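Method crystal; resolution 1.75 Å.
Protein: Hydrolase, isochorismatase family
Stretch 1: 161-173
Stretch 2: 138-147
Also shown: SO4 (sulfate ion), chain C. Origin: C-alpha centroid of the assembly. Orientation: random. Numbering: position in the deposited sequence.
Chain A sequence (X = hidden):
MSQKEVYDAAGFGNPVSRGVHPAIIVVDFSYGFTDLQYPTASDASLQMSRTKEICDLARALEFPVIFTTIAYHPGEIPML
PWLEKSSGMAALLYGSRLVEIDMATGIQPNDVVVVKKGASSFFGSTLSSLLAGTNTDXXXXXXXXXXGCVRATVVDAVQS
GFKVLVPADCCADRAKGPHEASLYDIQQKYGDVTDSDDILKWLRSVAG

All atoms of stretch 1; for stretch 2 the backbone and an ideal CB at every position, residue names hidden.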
# COMPACT_ATOMS: atom_id res chain seq x y z
N GLY A 161 -7.34 3.41 9.24
CA GLY A 161 -7.35 4.24 10.44
C GLY A 161 -8.44 5.30 10.52
O GLY A 161 -8.36 6.19 11.37
N PHE A 162 -9.46 5.20 9.68
CA PHE A 162 -10.57 6.16 9.70
C PHE A 162 -11.88 5.52 10.14
O PHE A 162 -12.17 4.38 9.78
CB PHE A 162 -10.76 6.83 8.34
CG PHE A 162 -9.48 7.39 7.77
CD1 PHE A 162 -8.99 8.60 8.22
CD2 PHE A 162 -8.77 6.68 6.81
CE1 PHE A 162 -7.80 9.11 7.72
CE2 PHE A 162 -7.57 7.18 6.31
CZ PHE A 162 -7.09 8.39 6.77
N LYS A 163 -12.65 6.25 10.94
CA LYS A 163 -14.00 5.83 11.31
C LYS A 163 -14.90 6.02 10.09
O LYS A 163 -14.70 6.96 9.31
CB LYS A 163 -14.50 6.64 12.50
CG LYS A 163 -13.75 6.32 13.78
CD LYS A 163 -13.73 7.49 14.74
CE LYS A 163 -13.10 7.10 16.07
NZ LYS A 163 -14.05 6.32 16.92
N VAL A 164 -15.87 5.13 9.93
CA VAL A 164 -16.66 5.09 8.70
C VAL A 164 -18.16 5.16 8.94
O VAL A 164 -18.72 4.40 9.75
CB VAL A 164 -16.35 3.82 7.87
CG1 VAL A 164 -17.18 3.79 6.60
CG2 VAL A 164 -14.88 3.76 7.52
N LEU A 165 -18.80 6.06 8.20
CA LEU A 165 -20.26 6.17 8.17
C LEU A 165 -20.75 5.95 6.74
O LEU A 165 -20.18 6.49 5.79
CB LEU A 165 -20.70 7.55 8.66
CG LEU A 165 -20.15 8.04 10.01
CD1 LEU A 165 -20.60 9.47 10.29
CD2 LEU A 165 -20.58 7.13 11.15
N VAL A 166 -21.82 5.17 6.59
CA VAL A 166 -22.38 4.90 5.28
C VAL A 166 -23.89 5.19 5.23
O VAL A 166 -24.68 4.44 5.80
CB VAL A 166 -22.05 3.46 4.80
CG1 VAL A 166 -22.44 2.42 5.83
CG2 VAL A 166 -22.71 3.15 3.46
N PRO A 167 -24.27 6.30 4.58
CA PRO A 167 -25.70 6.57 4.37
C PRO A 167 -26.26 5.65 3.29
O PRO A 167 -25.92 5.79 2.12
CB PRO A 167 -25.73 8.04 3.93
CG PRO A 167 -24.37 8.32 3.40
CD PRO A 167 -23.42 7.43 4.16
N ALA A 168 -27.10 4.71 3.71
CA ALA A 168 -27.63 3.67 2.83
C ALA A 168 -28.37 4.25 1.62
O ALA A 168 -28.31 3.69 0.52
CB ALA A 168 -28.53 2.73 3.61
N ASP A 169 -29.05 5.37 1.84
CA ASP A 169 -29.81 6.03 0.77
C ASP A 169 -28.92 6.81 -0.22
O ASP A 169 -29.44 7.50 -1.10
CB ASP A 169 -30.93 6.92 1.35
CG ASP A 169 -30.40 8.05 2.22
OD1 ASP A 169 -31.08 9.10 2.29
OD2 ASP A 169 -29.32 7.91 2.83
N CYS A 170 -27.60 6.68 -0.06
CA CYS A 170 -26.63 7.27 -0.98
C CYS A 170 -25.83 6.21 -1.74
O CYS A 170 -24.91 6.52 -2.50
CB CYS A 170 -25.65 8.15 -0.21
SG CYS A 170 -26.41 9.63 0.48
N CYS A 171 -26.20 4.95 -1.51
CA CYS A 171 -25.51 3.82 -2.10
C CYS A 171 -26.43 3.13 -3.10
O CYS A 171 -27.55 2.75 -2.75
CB CYS A 171 -25.06 2.86 -1.00
SG CYS A 171 -23.83 3.56 0.13
N ALA A 172 -25.96 2.98 -4.33
CA ALA A 172 -26.73 2.34 -5.40
C ALA A 172 -26.12 0.99 -5.77
O ALA A 172 -24.91 0.80 -5.67
CB ALA A 172 -26.80 3.25 -6.62
N ASP A 173 -26.96 0.05 -6.17
CA ASP A 173 -26.48 -1.25 -6.65
C ASP A 173 -27.36 -1.80 -7.77
O ASP A 173 -28.43 -1.24 -8.07
CB ASP A 173 -26.39 -2.24 -5.47
CG ASP A 173 -25.29 -3.27 -5.67
OD1 ASP A 173 -24.98 -3.61 -6.83
OD2 ASP A 173 -24.74 -3.76 -4.65
N UNK A 138 -12.92 10.85 10.28
CA UNK A 138 -14.20 10.19 10.01
C UNK A 138 -14.57 10.40 8.54
O UNK A 138 -14.56 11.54 8.05
CB UNK A 138 -15.30 10.73 10.93
N UNK A 139 -14.87 9.31 7.85
CA UNK A 139 -15.26 9.40 6.44
C UNK A 139 -16.72 8.98 6.26
O UNK A 139 -17.20 8.07 6.94
CB UNK A 139 -14.35 8.53 5.57
N UNK A 140 -17.41 9.68 5.36
CA UNK A 140 -18.74 9.26 4.94
C UNK A 140 -18.62 8.72 3.51
O UNK A 140 -18.13 9.42 2.60
CB UNK A 140 -19.74 10.41 5.02
N UNK A 141 -19.01 7.47 3.34
CA UNK A 141 -18.86 6.81 2.05
C UNK A 141 -20.21 6.69 1.35
O UNK A 141 -21.19 6.25 1.94
CB UNK A 141 -18.23 5.43 2.22
N UNK A 142 -20.23 7.11 0.09
CA UNK A 142 -21.40 7.07 -0.78
C UNK A 142 -20.96 6.53 -2.15
O UNK A 142 -19.77 6.44 -2.41
CB UNK A 142 -22.04 8.45 -0.91
N UNK A 143 -21.91 6.18 -3.01
CA UNK A 143 -21.55 5.82 -4.38
C UNK A 143 -22.15 4.55 -4.96
O UNK A 143 -23.20 4.09 -4.52
CB UNK A 143 -20.03 5.69 -4.46
N UNK A 144 -21.46 3.99 -5.95
CA UNK A 144 -21.91 2.79 -6.65
C UNK A 144 -20.73 1.86 -6.93
O UNK A 144 -19.66 2.33 -7.31
CB UNK A 144 -22.61 3.16 -7.96
N UNK A 145 -20.90 0.55 -6.75
CA UNK A 145 -22.12 -0.06 -6.22
C UNK A 145 -21.88 -0.50 -4.79
O UNK A 145 -20.74 -0.73 -4.37
CB UNK A 145 -22.56 -1.24 -7.08
N UNK A 146 -22.97 -0.62 -4.03
CA UNK A 146 -22.88 -1.00 -2.62
C UNK A 146 -22.02 -2.24 -2.40
O UNK A 146 -21.12 -2.23 -1.54
CB UNK A 146 -24.28 -1.24 -2.06
N UNK A 147 -22.28 -3.28 -3.18
CA UNK A 147 -21.60 -4.56 -3.00
C UNK A 147 -20.19 -4.60 -3.58
O UNK A 147 -19.42 -5.49 -3.25
CB UNK A 147 -22.44 -5.67 -3.64
S SO4 C . -18.77 -2.15 -8.96
O1 SO4 C . -19.87 -1.99 -9.95
O2 SO4 C . -19.08 -1.45 -7.71
O3 SO4 C . -18.59 -3.59 -8.67
O4 SO4 C . -17.49 -1.62 -9.52

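Two parallel strands lie side by side here. At position 138 the CB points to the same side of the sheet as Lys-163 and Leu-165, 5.5 Å from Leu-165 CD1. A beta-branched residue suits the extended backbone, polar or apolar. The residue is Thr-138, whose CG2 lies 4.1 Å from Leu-165 CD1.

Position 139 uses both its backbone polar atoms on the edge facing stretch 1: its N donates to Lys-163 O (2.8 Å) and its O accepts from Leu-165 N (2.9 Å). Its CB points to the side of Val-164, 4.8 Å from Phe-162 CB and 5.2 Å from Val-164 CG2. Valine, isoleucine or leucine would fit this apolar setting. It is Val-139; Val-139 CG2 meets Val-164 CG2 at 3.8 Å, and both methyls lie near Phe-162 CB, CG1 at 4.3 Å and CG2 at 4.4 Å.

At 140 the CB returns to the side of Leu-165, with Pro-167 CD 4.8 Å away, so an aliphatic residue is again favoured. Val-140 is found, its CG1 4.5 Å from Leu-165 CD1.

Position 141 donates its N to Leu-165 O (2.9 Å). The CB lies 4.8 Å from Val-164 CG1 and 5.0 Å from Val-166 CB, a place for a branched aliphatic residue. Val-141 puts CG2 4.0 Å from Val-164 CG1. Its carbonyl faces Pro-167, whose N carries no hydrogen; Pro-167 CD packs 3.4 Å from Val-141 O, which has no hydrogen-bond partner.

At 142 stretch 1 has left the strand for a 3-10 turn, and the CB lies only 3.7 Å from Cys-170 CB, with Pro-167 CG at 4.9 Å. A compact residue with a methyl to offer, threonine or valine, fits well. Thr-142 rests its CG2 3.6 Å from Cys-170 CB and 3.8 Å from Pro-167 CG.

Position 143 has phi/psi of 132/-156, and a CB would jam against the preceding carbonyl O. Glycine is called for: Gly-143 resumes the pairing, N to Cys-170 O (3.1 Å) and O from Ala-172 N (3.0 Å).

At 144 the CB sits 4.0 Å from Ala-172 O, and a small residue suffices. Ala-144 places CB 4.4 Å from Ala-172 CB.

A cis peptide precedes position 145. With a helix starting next, serine, threonine, aspartate or asparagine could cap it, though the nearby sulfate, and Asp-173 OD1 at 3.4 Å from the CB of 145, both disfavour aspartate. Thr-145 caps that helix and bonds sulfate O2 through Thr-145 N (2.9 Å) and Thr-145 OG1 (2.7 Å).

Position 146 donates its N to Ala-172 O (2.9 Å), its CB 4.3 Å from Cys-171 CB; a small or beta-branched residue suits. Thr-146 brings OG1 to 3.4 Å from Cys-171 CB.

At 147 the CB is tight against Asp-173 OD2 (3.2 Å), and a short donor is ideal. Ser-147 gives that carboxylate oxygen two bonds, N to Asp-173 OD2 at 2.9 Å and OG to Asp-173 OD2 at 2.7 Å.

Stretch 2 (138-147) TVVVTGATTS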
# COMPACT_ATOMS: atom_id res chain seq x y z
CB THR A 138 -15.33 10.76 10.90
OG1 THR A 138 -14.89 10.79 12.26
CG2 THR A 138 -16.60 9.91 10.79
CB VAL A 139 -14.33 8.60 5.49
CG1 VAL A 139 -12.92 9.17 5.52
CG2 VAL A 139 -14.32 7.11 5.82
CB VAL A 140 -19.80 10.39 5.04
CG1 VAL A 140 -19.61 11.23 6.30
CG2 VAL A 140 -19.81 11.25 3.81
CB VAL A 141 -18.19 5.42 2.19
CG1 VAL A 141 -17.93 4.81 0.82
CG2 VAL A 141 -16.87 5.53 2.96
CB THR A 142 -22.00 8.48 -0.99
OG1 THR A 142 -21.08 9.29 -1.75
CG2 THR A 142 -22.29 9.17 0.34
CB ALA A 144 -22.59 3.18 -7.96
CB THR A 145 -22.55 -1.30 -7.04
OG1 THR A 145 -21.53 -2.31 -6.97
CG2 THR A 145 -22.79 -0.92 -8.50
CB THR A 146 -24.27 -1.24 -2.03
OG1 THR A 146 -25.14 -0.20 -2.48
CG2 THR A 146 -24.22 -1.23 -0.51
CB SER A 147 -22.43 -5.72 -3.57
OG SER A 147 -22.75 -5.54 -4.94
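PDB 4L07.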